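Local coordinates for protein putative peroxiredoxin MT2298 (Mycobacterium tuberculosis, PDB 5C04) that probably reduces hydrogen peroxide and organic hydroperoxides with a reactive thiol, so protecting the cell against oxidative stress, at residues 14-17 and 18-22; 45-48 and 49-53; 107-110 and 111-114. The protein carries 1 engineered substitution. All blocks are in the same frame, centred on the assembly; numbering follows the deposited sequence. Where two conformers were deposited one is given.

None of the three contacts lies deep in the core: contacts 1 and 3 are turns at the surface, while contact 2, in the helix carrying the active-site cysteine, is partly buried. Contacts 1 and 3 reach the same sheet through different strands, about 22 Å apart between centres, and contact 2 does not touch either. Inside the turns, an aspartate accepts two backbone N-H groups in contact 1, an asparagine one in contact 3. Contact 2 instead repeats the i to i+4 bonds of a helix and adds one glutamine-aspartate bond on the flank that meets helix 75-85. Contact 3 alone meets the second subunit, whereas contact 1 packs against its own chain.

Contact 1: 14-17 and 18-22; sequences LRDQ and NQQLV
With CG set between its backbone N and carbonyl carbon (chi1 73°), D16 swings its carboxylate in between the backbone N-H groups of N18 and Q20. These residues form the tip of the beta hairpin of strands 13-16 and 21-23: a type I turn from D16 to Q19, with Q19 in the left-handed region (phi 63°), the pattern of a 3:5 hairpin with a G1 bulge. D16 OD1 accepts from N18 N at 2.9 Å, closing an Asx turn, and from Q20 N at 3.0 Å. The two donors come from opposite faces of the carboxylate plane, so the oxygen is gripped from both sides, which the short aspartate side chain suits. Q19 N also donates to D16 O (2.8 Å).

R15 bends at chi2 (-99°), and this carries its guanidinium back across L21. L21 CD2 lies over one face, 3.5 Å from R15 CZ, while R15 NH1 donates near the group's plane to Q19 O at 3.0 Å. Thus a long cationic chain serves both a methyl group and a carbonyl at the surface. Q17 points inward, its amide bonded to the backbone of F89 and L91, and N18 OD1 accepts a hydrogen bond from K79 NZ. Beyond the turn L14 and V22 form a hydrogen-bonded antiparallel pair. Between pair and turn, Q20 O accepts D16 N in its carbonyl plane (2.8 Å) and a CA-H...O contact from R15 CA (3.4 Å).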
ATOM      1  N   LEU A  14     -14.799   4.959  -3.480  1.00 27.51           N
ATOM      2  CA  LEU A  14     -13.589   4.430  -2.823  1.00 25.76           C
ATOM      3  C   LEU A  14     -13.766   4.381  -1.310  1.00 26.51           C
ATOM      4  O   LEU A  14     -14.532   5.135  -0.718  1.00 27.63           O
ATOM      5  CB  LEU A  14     -12.361   5.310  -3.162  1.00 24.49           C
ATOM      6  CG  LEU A  14     -11.952   5.392  -4.633  1.00 25.29           C
ATOM      7  CD1 LEU A  14     -10.851   6.437  -4.831  1.00 25.62           C
ATOM      8  CD2 LEU A  14     -11.501   4.060  -5.232  1.00 26.13           C
ATOM      9  N   ARG A  15     -13.011   3.508  -0.671  1.00 24.75           N
ATOM     10  CA  ARG A  15     -12.974   3.441   0.772  1.00 26.33           C
ATOM     11  C   ARG A  15     -12.103   4.509   1.426  1.00 25.87           C
ATOM     12  O   ARG A  15     -10.957   4.741   0.995  1.00 23.57           O
ATOM     13  CB  ARG A  15     -12.414   2.084   1.185  1.00 27.39           C
ATOM     14  CG  ARG A  15     -13.135   0.888   0.601  1.00 30.69           C
ATOM     15  CD  ARG A  15     -14.102   0.326   1.616  1.00 32.64           C
ATOM     16  NE  ARG A  15     -14.842  -0.776   1.037  1.00 34.41           N
ATOM     17  CZ  ARG A  15     -16.051  -1.140   1.426  1.00 34.47           C
ATOM     18  NH1 ARG A  15     -16.664  -0.479   2.407  1.00 35.53           N
ATOM     19  NH2 ARG A  15     -16.652  -2.145   0.818  1.00 36.59           N
ATOM     20  N   ASP A  16     -12.594   5.120   2.499  1.00 25.38           N
ATOM     21  CA  ASP A  16     -11.759   5.990   3.327  1.00 25.16           C
ATOM     22  C   ASP A  16     -11.026   5.218   4.416  1.00 24.80           C
ATOM     23  O   ASP A  16     -11.131   3.975   4.486  1.00 24.60           O
ATOM     24  CB  ASP A  16     -12.566   7.210   3.877  1.00 26.68           C
ATOM     25  CG  ASP A  16     -13.562   6.850   4.985  1.00 29.25           C
ATOM     26  OD1 ASP A  16     -13.516   5.737   5.578  1.00 29.58           O
ATOM     27  OD2 ASP A  16     -14.418   7.733   5.288  1.00 31.99           O
ATOM     28  N   GLN A  17     -10.282   5.925   5.257  1.00 23.71           N
ATOM     29  CA  GLN A  17      -9.408   5.308   6.275  1.00 24.68           C
ATOM     30  C   GLN A  17     -10.186   4.508   7.309  1.00 26.60           C
ATOM     31  O   GLN A  17      -9.629   3.641   7.972  1.00 26.67           O
ATOM     32  CB  GLN A  17      -8.522   6.341   6.973  1.00 23.63           C
ATOM     33  CG  GLN A  17      -9.284   7.449   7.727  1.00 23.93           C
ATOM     34  CD  GLN A  17      -9.471   8.718   6.911  1.00 22.87           C
ATOM     35  OE1 GLN A  17      -9.864   8.670   5.763  1.00 22.79           O
ATOM     36  NE2 GLN A  17      -9.195   9.855   7.523  1.00 22.60           N
ATOM     37  N   ASN A  18     -11.475   4.801   7.435  1.00 26.92           N
ATOM     38  CA  ASN A  18     -12.374   4.049   8.317  1.00 29.91           C
ATOM     39  C   ASN A  18     -13.181   2.964   7.588  1.00 30.47           C
ATOM     40  O   ASN A  18     -14.146   2.412   8.152  1.00 33.40           O
ATOM     41  CB  ASN A  18     -13.280   5.059   9.015  1.00 31.11           C
ATOM     42  CG  ASN A  18     -12.493   6.007   9.889  1.00 31.07           C
ATOM     43  OD1 ASN A  18     -11.737   5.564  10.765  1.00 34.12           O
ATOM     44  ND2 ASN A  18     -12.622   7.302   9.645  1.00 32.02           N
ATOM     45  N   GLN A  19     -12.789   2.655   6.350  1.00 30.17           N
ATOM     46  CA  GLN A  19     -13.449   1.680   5.471  0.70 31.51           C
ATOM     47  C   GLN A  19     -14.892   2.047   5.086  1.00 31.32           C
ATOM     48  O   GLN A  19     -15.659   1.211   4.615  1.00 32.99           O
ATOM     49  CB  GLN A  19     -13.307   0.249   6.030  0.70 33.86           C
ATOM     50  CG  GLN A  19     -11.866  -0.243   5.863  0.70 35.13           C
ATOM     51  CD  GLN A  19     -11.432  -1.325   6.837  0.70 37.13           C
ATOM     52  OE1 GLN A  19     -10.267  -1.367   7.247  0.70 38.91           O
ATOM     53  NE2 GLN A  19     -12.340  -2.219   7.186  0.70 39.92           N
ATOM     54  N   GLN A  20     -15.232   3.327   5.234  1.00 32.09           N
ATOM     55  CA  GLN A  20     -16.523   3.850   4.770  1.00 33.33           C
ATOM     56  C   GLN A  20     -16.438   4.284   3.303  1.00 33.29           C
ATOM     57  O   GLN A  20     -15.372   4.739   2.841  1.00 32.71           O
ATOM     58  CB  GLN A  20     -16.934   5.054   5.619  1.00 34.38           C
ATOM     59  CG  GLN A  20     -17.067   4.751   7.107  1.00 36.74           C
ATOM     60  CD  GLN A  20     -18.258   3.880   7.463  1.00 41.25           C
ATOM     61  OE1 GLN A  20     -19.209   3.733   6.686  1.00 43.92           O
ATOM     62  NE2 GLN A  20     -18.212   3.282   8.652  1.00 43.95           N
ATOM     63  N   LEU A  21     -17.538   4.161   2.572  1.00 32.12           N
ATOM     64  CA  LEU A  21     -17.556   4.421   1.145  1.00 32.25           C
ATOM     65  C   LEU A  21     -17.813   5.887   0.863  1.00 32.74           C
ATOM     66  O   LEU A  21     -18.787   6.454   1.357  1.00 36.84           O
ATOM     67  CB  LEU A  21     -18.613   3.586   0.451  1.00 34.50           C
ATOM     68  CG  LEU A  21     -18.343   2.079   0.469  1.00 35.11           C
ATOM     69  CD1 LEU A  21     -19.528   1.338  -0.101  1.00 36.67           C
ATOM     70  CD2 LEU A  21     -17.071   1.781  -0.310  1.00 34.43           C
ATOM     71  N   VAL A  22     -16.967   6.470   0.025  1.00 30.30           N
ATOM     72  CA  VAL A  22     -17.106   7.860  -0.397  1.00 29.79           C
ATOM     73  C   VAL A  22     -17.274   7.871  -1.904  1.00 30.07           C
ATOM     74  O   VAL A  22     -16.491   7.273  -2.621  1.00 30.69           O
ATOM     75  CB  VAL A  22     -15.851   8.644  -0.019  1.00 28.90           C
ATOM     76  CG1 VAL A  22     -15.904  10.055  -0.597  1.00 29.51           C
ATOM     77  CG2 VAL A  22     -15.673   8.680   1.489  1.00 29.00           C
TER
HETATM   78  O   HOH W   1      -8.945   0.912   8.099  1.00 44.07           O

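Contact 2: 45-48 and 49-53; sequences ICQG and ELDQL
Q47 and D51, one turn apart, meet on the flank of helix 44-55, the helix of the beta-alpha-beta unit with strands 32-37 and 65-71 in this thioredoxin-fold peroxiredoxin. C46, the active-site cysteine by similarity, sits in its first turns, as in other peroxiredoxins. Q47 NE2 donates to D51 OD1 at 2.9 Å; the acceptor lies in the plane of the glutamine amide, while the amide reaches the syn side of the carboxylate from 33° outside its plane. Q47 holds CG anti to its backbone N (chi1 -172°) and then bends at chi2, which turns the amide toward the C-terminal end of the helix, to D51. That amide is used at both ends: NE2 also bonds to S85 OG, and OE1 accepts from W81 NE1. A glutamine suits the place because it can donate and accept at once, tying this helix to helix 75-85. D51 OD1 also faces R54 in a long, weak ion pair.

Beneath the side chains, the backbone is satisfied in the helical manner. The i to i+4 bonds pair I45 with E49, C46 with L50, Q47 with D51 and G48 with Q52; Q47 O, for example, accepts D51 N at 2.8 Å. E49 O accepts both L53 N and Q142 NE2.

E49 turns its carboxylate to another side. Buried, it needs positive partners, and OE1 forms salt bridges with R117 and R140; R117 also packs on the side chains of I45 and C46. C46 meets H38 as well, an engineered residue, and L50, a buried aliphatic side chain, packs on F87 and W81. Q47 CG rests 3.5 Å from D51 OD2.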
ATOM      1  N   ILE A  45       7.438  14.462   1.071  1.00 18.27           N
ATOM      2  CA  ILE A  45       6.715  15.514   0.378  1.00 18.36           C
ATOM      3  C   ILE A  45       5.195  15.366   0.598  1.00 18.16           C
ATOM      4  O   ILE A  45       4.511  16.347   0.899  1.00 17.55           O
ATOM      5  CB  ILE A  45       7.066  15.628  -1.112  1.00 20.59           C
ATOM      6  CG1 ILE A  45       8.553  15.997  -1.256  1.00 23.65           C
ATOM      7  CG2 ILE A  45       6.172  16.646  -1.794  1.00 21.04           C
ATOM      8  CD1 ILE A  45       9.005  15.953  -2.698  1.00 27.07           C
ATOM      9  N   CYS A  46       4.664  14.156   0.488  1.00 17.35           N
ATOM     10  CA  CYS A  46       3.233  13.926   0.755  1.00 16.83           C
ATOM     11  C   CYS A  46       2.875  14.370   2.169  1.00 17.68           C
ATOM     12  O   CYS A  46       1.830  14.964   2.368  1.00 17.47           O
ATOM     13  CB  CYS A  46       2.871  12.456   0.558  1.00 16.69           C
ATOM     14  SG  CYS A  46       2.971  11.912  -1.175  1.00 17.50           S
ATOM     15  N   GLN A  47       3.720  14.064   3.149  1.00 16.53           N
ATOM     16  CA  GLN A  47       3.497  14.500   4.529  1.00 17.21           C
ATOM     17  C   GLN A  47       3.418  16.022   4.598  1.00 18.30           C
ATOM     18  O   GLN A  47       2.504  16.576   5.229  1.00 19.46           O
ATOM     19  CB  GLN A  47       4.610  13.988   5.463  1.00 17.87           C
ATOM     20  CG  GLN A  47       4.285  14.279   6.937  1.00 18.61           C
ATOM     21  CD  GLN A  47       3.362  13.247   7.508  1.00 19.34           C
ATOM     22  OE1 GLN A  47       3.664  12.049   7.472  1.00 21.01           O
ATOM     23  NE2 GLN A  47       2.195  13.674   7.992  1.00 20.34           N
ATOM     24  N   GLY A  48       4.322  16.704   3.944  1.00 17.46           N
ATOM     25  CA  GLY A  48       4.318  18.155   3.968  1.00 18.74           C
ATOM     26  C   GLY A  48       3.050  18.707   3.369  1.00 18.90           C
ATOM     27  O   GLY A  48       2.481  19.686   3.881  1.00 20.57           O
ATOM     28  N   GLU A  49       2.641  18.161   2.227  1.00 17.81           N
ATOM     29  CA  GLU A  49       1.445  18.672   1.545  1.00 17.99           C
ATOM     30  C   GLU A  49       0.197  18.437   2.370  1.00 19.16           C
ATOM     31  O   GLU A  49      -0.615  19.355   2.529  1.00 17.87           O
ATOM     32  CB  GLU A  49       1.279  18.060   0.156  1.00 18.64           C
ATOM     33  CG  GLU A  49       2.430  18.338  -0.801  1.00 19.06           C
ATOM     34  CD  GLU A  49       2.021  18.093  -2.238  1.00 19.69           C
ATOM     35  OE1 GLU A  49       1.752  16.913  -2.551  1.00 19.16           O
ATOM     36  OE2 GLU A  49       1.904  19.075  -3.043  1.00 20.66           O
ATOM     37  N   LEU A  50       0.008  17.244   2.899  1.00 17.98           N
ATOM     38  CA  LEU A  50      -1.194  16.990   3.702  1.00 18.99           C
ATOM     39  C   LEU A  50      -1.134  17.670   5.068  1.00 18.95           C
ATOM     40  O   LEU A  50      -2.169  18.031   5.595  1.00 20.12           O
ATOM     41  CB  LEU A  50      -1.517  15.498   3.784  1.00 19.43           C
ATOM     42  CG  LEU A  50      -2.007  14.859   2.477  1.00 21.86           C
ATOM     43  CD1 LEU A  50      -2.631  13.496   2.804  1.00 21.66           C
ATOM     44  CD2 LEU A  50      -2.923  15.717   1.650  1.00 25.43           C
ATOM     45  N   ASP A  51       0.050  17.850   5.643  1.00 19.19           N
ATOM     46  CA  ASP A  51       0.167  18.624   6.889  1.00 19.24           C
ATOM     47  C   ASP A  51      -0.252  20.051   6.650  1.00 21.65           C
ATOM     48  O   ASP A  51      -0.941  20.631   7.514  1.00 21.02           O
ATOM     49  CB  ASP A  51       1.590  18.548   7.472  1.00 20.49           C
ATOM     50  CG  ASP A  51       1.907  17.204   8.117  1.00 21.61           C
ATOM     51  OD1 ASP A  51       1.044  16.277   8.188  1.00 21.67           O
ATOM     52  OD2 ASP A  51       3.050  17.060   8.632  1.00 21.61           O
ATOM     53  N   GLN A  52       0.133  20.648   5.526  1.00 19.75           N
ATOM     54  CA  GLN A  52      -0.290  22.029   5.202  0.50 21.34           C
ATOM     55  C   GLN A  52      -1.818  22.049   5.052  1.00 21.38           C
ATOM     56  O   GLN A  52      -2.489  22.961   5.554  1.00 22.76           O
ATOM     57  CB  GLN A  52       0.455  22.553   3.951  0.50 21.81           C
ATOM     58  CG  GLN A  52      -0.148  23.751   3.196  0.50 23.04           C
ATOM     59  CD  GLN A  52       0.303  25.124   3.658  0.50 24.32           C
ATOM     60  OE1 GLN A  52       1.262  25.275   4.404  0.50 26.23           O
ATOM     61  NE2 GLN A  52      -0.435  26.138   3.244  0.50 25.63           N
ATOM     62  N   LEU A  53      -2.375  21.067   4.354  1.00 20.92           N
ATOM     63  CA  LEU A  53      -3.839  20.992   4.175  1.00 21.25           C
ATOM     64  C   LEU A  53      -4.527  20.900   5.545  1.00 22.91           C
ATOM     65  O   LEU A  53      -5.489  21.651   5.837  1.00 23.28           O
ATOM     66  CB  LEU A  53      -4.183  19.770   3.317  1.00 22.54           C
ATOM     67  CG  LEU A  53      -5.562  19.727   2.655  1.00 25.06           C
ATOM     68  CD1 LEU A  53      -5.628  18.590   1.642  1.00 26.43           C
ATOM     69  CD2 LEU A  53      -6.655  19.572   3.682  1.00 29.78           C
TER

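Contact 3: 107-110 and 111-114; sequences VFNE and QAGI
A G1 beta bulge shapes the turn between the short, weakly bonded strand 108-109 and strand 114-122: G113 and I114 both face N109. N109 N donates to I114 O at 2.8 Å, and N109 O accepts G113 N at 2.8 Å, nearly in line with its C=O bond. The bulge falls at G113, whose positive phi (77°) is a conformation that glycine adopts readily, which is why glycine suits the place.

N109 reaches into the loop with its side chain too. Its CG lies anti to the backbone N (chi1 -168°), which sends OD1 toward the backbone N of A112, which donates to it at 3.1 Å from above the amide plane; a weak bond from A112 N to N109 O (3.3 Å) accompanies it. The other end of the amide, ND2, is held by N116 OD1. Asparagine suits this position because one small group can accept inside the loop and donate to strand 114-122.

F108 lays its ring obliquely against the bulge, with CE1 3.6 Å from G113 C and CD1 3.5 Å from I114 O. From the second subunit W96 meets the F108 ring edge-to-face and its NE1 donates to E110 O, while I114 packs on F95 of that subunit and on P39 and L40 of its own chain. The side chain of I114 is about 8 Å from that of C46. Polar bonds thus set the loop's shape from within, while its aromatic and aliphatic groups, with one backbone carbonyl, join it to the dimer interface.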
ATOM      1  N   VAL A 107      -3.728  10.960 -14.151  1.00 25.38           N
ATOM      2  CA  VAL A 107      -2.621  11.386 -13.295  1.00 24.27           C
ATOM      3  C   VAL A 107      -1.879  10.224 -12.642  1.00 24.19           C
ATOM      4  O   VAL A 107      -1.215  10.424 -11.626  1.00 23.56           O
ATOM      5  CB  VAL A 107      -3.096  12.388 -12.216  1.00 23.91           C
ATOM      6  CG1 VAL A 107      -3.637  13.649 -12.871  1.00 25.12           C
ATOM      7  CG2 VAL A 107      -4.141  11.766 -11.311  1.00 23.28           C
ATOM      8  N   PHE A 108      -1.975   9.042 -13.230  1.00 23.69           N
ATOM      9  CA  PHE A 108      -1.260   7.877 -12.693  1.00 23.20           C
ATOM     10  C   PHE A 108       0.133   7.829 -13.305  1.00 26.00           C
ATOM     11  O   PHE A 108       0.304   8.075 -14.530  1.00 28.24           O
ATOM     12  CB  PHE A 108      -2.050   6.609 -12.979  1.00 23.87           C
ATOM     13  CG  PHE A 108      -1.497   5.362 -12.325  1.00 23.06           C
ATOM     14  CD1 PHE A 108      -1.461   5.228 -10.941  1.00 22.84           C
ATOM     15  CD2 PHE A 108      -1.059   4.300 -13.108  1.00 24.11           C
ATOM     16  CE1 PHE A 108      -0.997   4.040 -10.366  1.00 21.36           C
ATOM     17  CE2 PHE A 108      -0.584   3.124 -12.529  1.00 23.28           C
ATOM     18  CZ  PHE A 108      -0.534   3.021 -11.161  1.00 22.85           C
ATOM     19  N   ASN A 109       1.123   7.481 -12.471  1.00 24.14           N
ATOM     20  CA  ASN A 109       2.488   7.250 -12.890  1.00 25.69           C
ATOM     21  C   ASN A 109       2.668   5.755 -13.132  1.00 26.58           C
ATOM     22  O   ASN A 109       2.916   4.972 -12.200  1.00 24.81           O
ATOM     23  CB  ASN A 109       3.456   7.766 -11.826  1.00 25.18           C
ATOM     24  CG  ASN A 109       4.892   7.821 -12.293  1.00 27.18           C
ATOM     25  OD1 ASN A 109       5.430   6.844 -12.806  1.00 28.69           O
ATOM     26  ND2 ASN A 109       5.529   8.971 -12.101  1.00 28.54           N
ATOM     27  N   GLU A 110       2.522   5.343 -14.395  1.00 27.60           N
ATOM     28  CA  GLU A 110       2.585   3.928 -14.776  1.00 30.39           C
ATOM     29  C   GLU A 110       3.905   3.240 -14.453  1.00 28.80           C
ATOM     30  O   GLU A 110       3.913   2.048 -14.168  1.00 29.35           O
ATOM     31  CB  GLU A 110       2.307   3.768 -16.288  1.00 34.58           C
ATOM     32  CG  GLU A 110       0.868   4.038 -16.685  1.00 40.03           C
ATOM     33  CD  GLU A 110      -0.086   2.916 -16.291  1.00 43.83           C
ATOM     34  OE1 GLU A 110       0.382   1.819 -15.892  1.00 46.13           O
ATOM     35  OE2 GLU A 110      -1.320   3.141 -16.394  1.00 49.13           O
ATOM     36  N   GLN A 111       5.008   3.968 -14.493  1.00 29.44           N
ATOM     37  CA  GLN A 111       6.324   3.418 -14.228  0.50 30.35           C
ATOM     38  C   GLN A 111       6.485   3.067 -12.739  1.00 29.10           C
ATOM     39  O   GLN A 111       6.973   2.005 -12.376  1.00 28.15           O
ATOM     40  CB  GLN A 111       7.385   4.437 -14.679  0.50 32.89           C
ATOM     41  CG  GLN A 111       7.289   4.815 -16.169  0.50 34.56           C
ATOM     42  CD  GLN A 111       6.609   6.156 -16.473  0.50 35.66           C
ATOM     43  OE1 GLN A 111       5.725   6.630 -15.754  0.50 35.29           O
ATOM     44  NE2 GLN A 111       7.029   6.772 -17.572  0.50 37.89           N
ATOM     45  N   ALA A 112       6.066   3.994 -11.891  1.00 27.87           N
ATOM     46  CA  ALA A 112       6.267   3.863 -10.460  1.00 25.77           C
ATOM     47  C   ALA A 112       5.098   3.219  -9.703  1.00 23.81           C
ATOM     48  O   ALA A 112       5.284   2.762  -8.576  1.00 22.81           O
ATOM     49  CB  ALA A 112       6.605   5.210  -9.871  1.00 27.27           C
ATOM     50  N   GLY A 113       3.918   3.137 -10.306  1.00 21.39           N
ATOM     51  CA  GLY A 113       2.757   2.528  -9.658  1.00 20.10           C
ATOM     52  C   GLY A 113       2.086   3.403  -8.610  1.00 19.25           C
ATOM     53  O   GLY A 113       1.382   2.909  -7.712  1.00 19.66           O
ATOM     54  N   ILE A 114       2.247   4.707  -8.748  1.00 19.13           N
ATOM     55  CA  ILE A 114       1.669   5.665  -7.821  1.00 19.27           C
ATOM     56  C   ILE A 114       0.965   6.776  -8.589  1.00 20.08           C
ATOM     57  O   ILE A 114       1.281   7.037  -9.748  1.00 19.74           O
ATOM     58  CB  ILE A 114       2.767   6.288  -6.922  1.00 19.94           C
ATOM     59  CG1 ILE A 114       3.867   6.935  -7.797  1.00 21.67           C
ATOM     60  CG2 ILE A 114       3.307   5.271  -5.939  1.00 20.61           C
ATOM     61  CD1 ILE A 114       5.007   7.583  -7.060  1.00 22.64           C
TER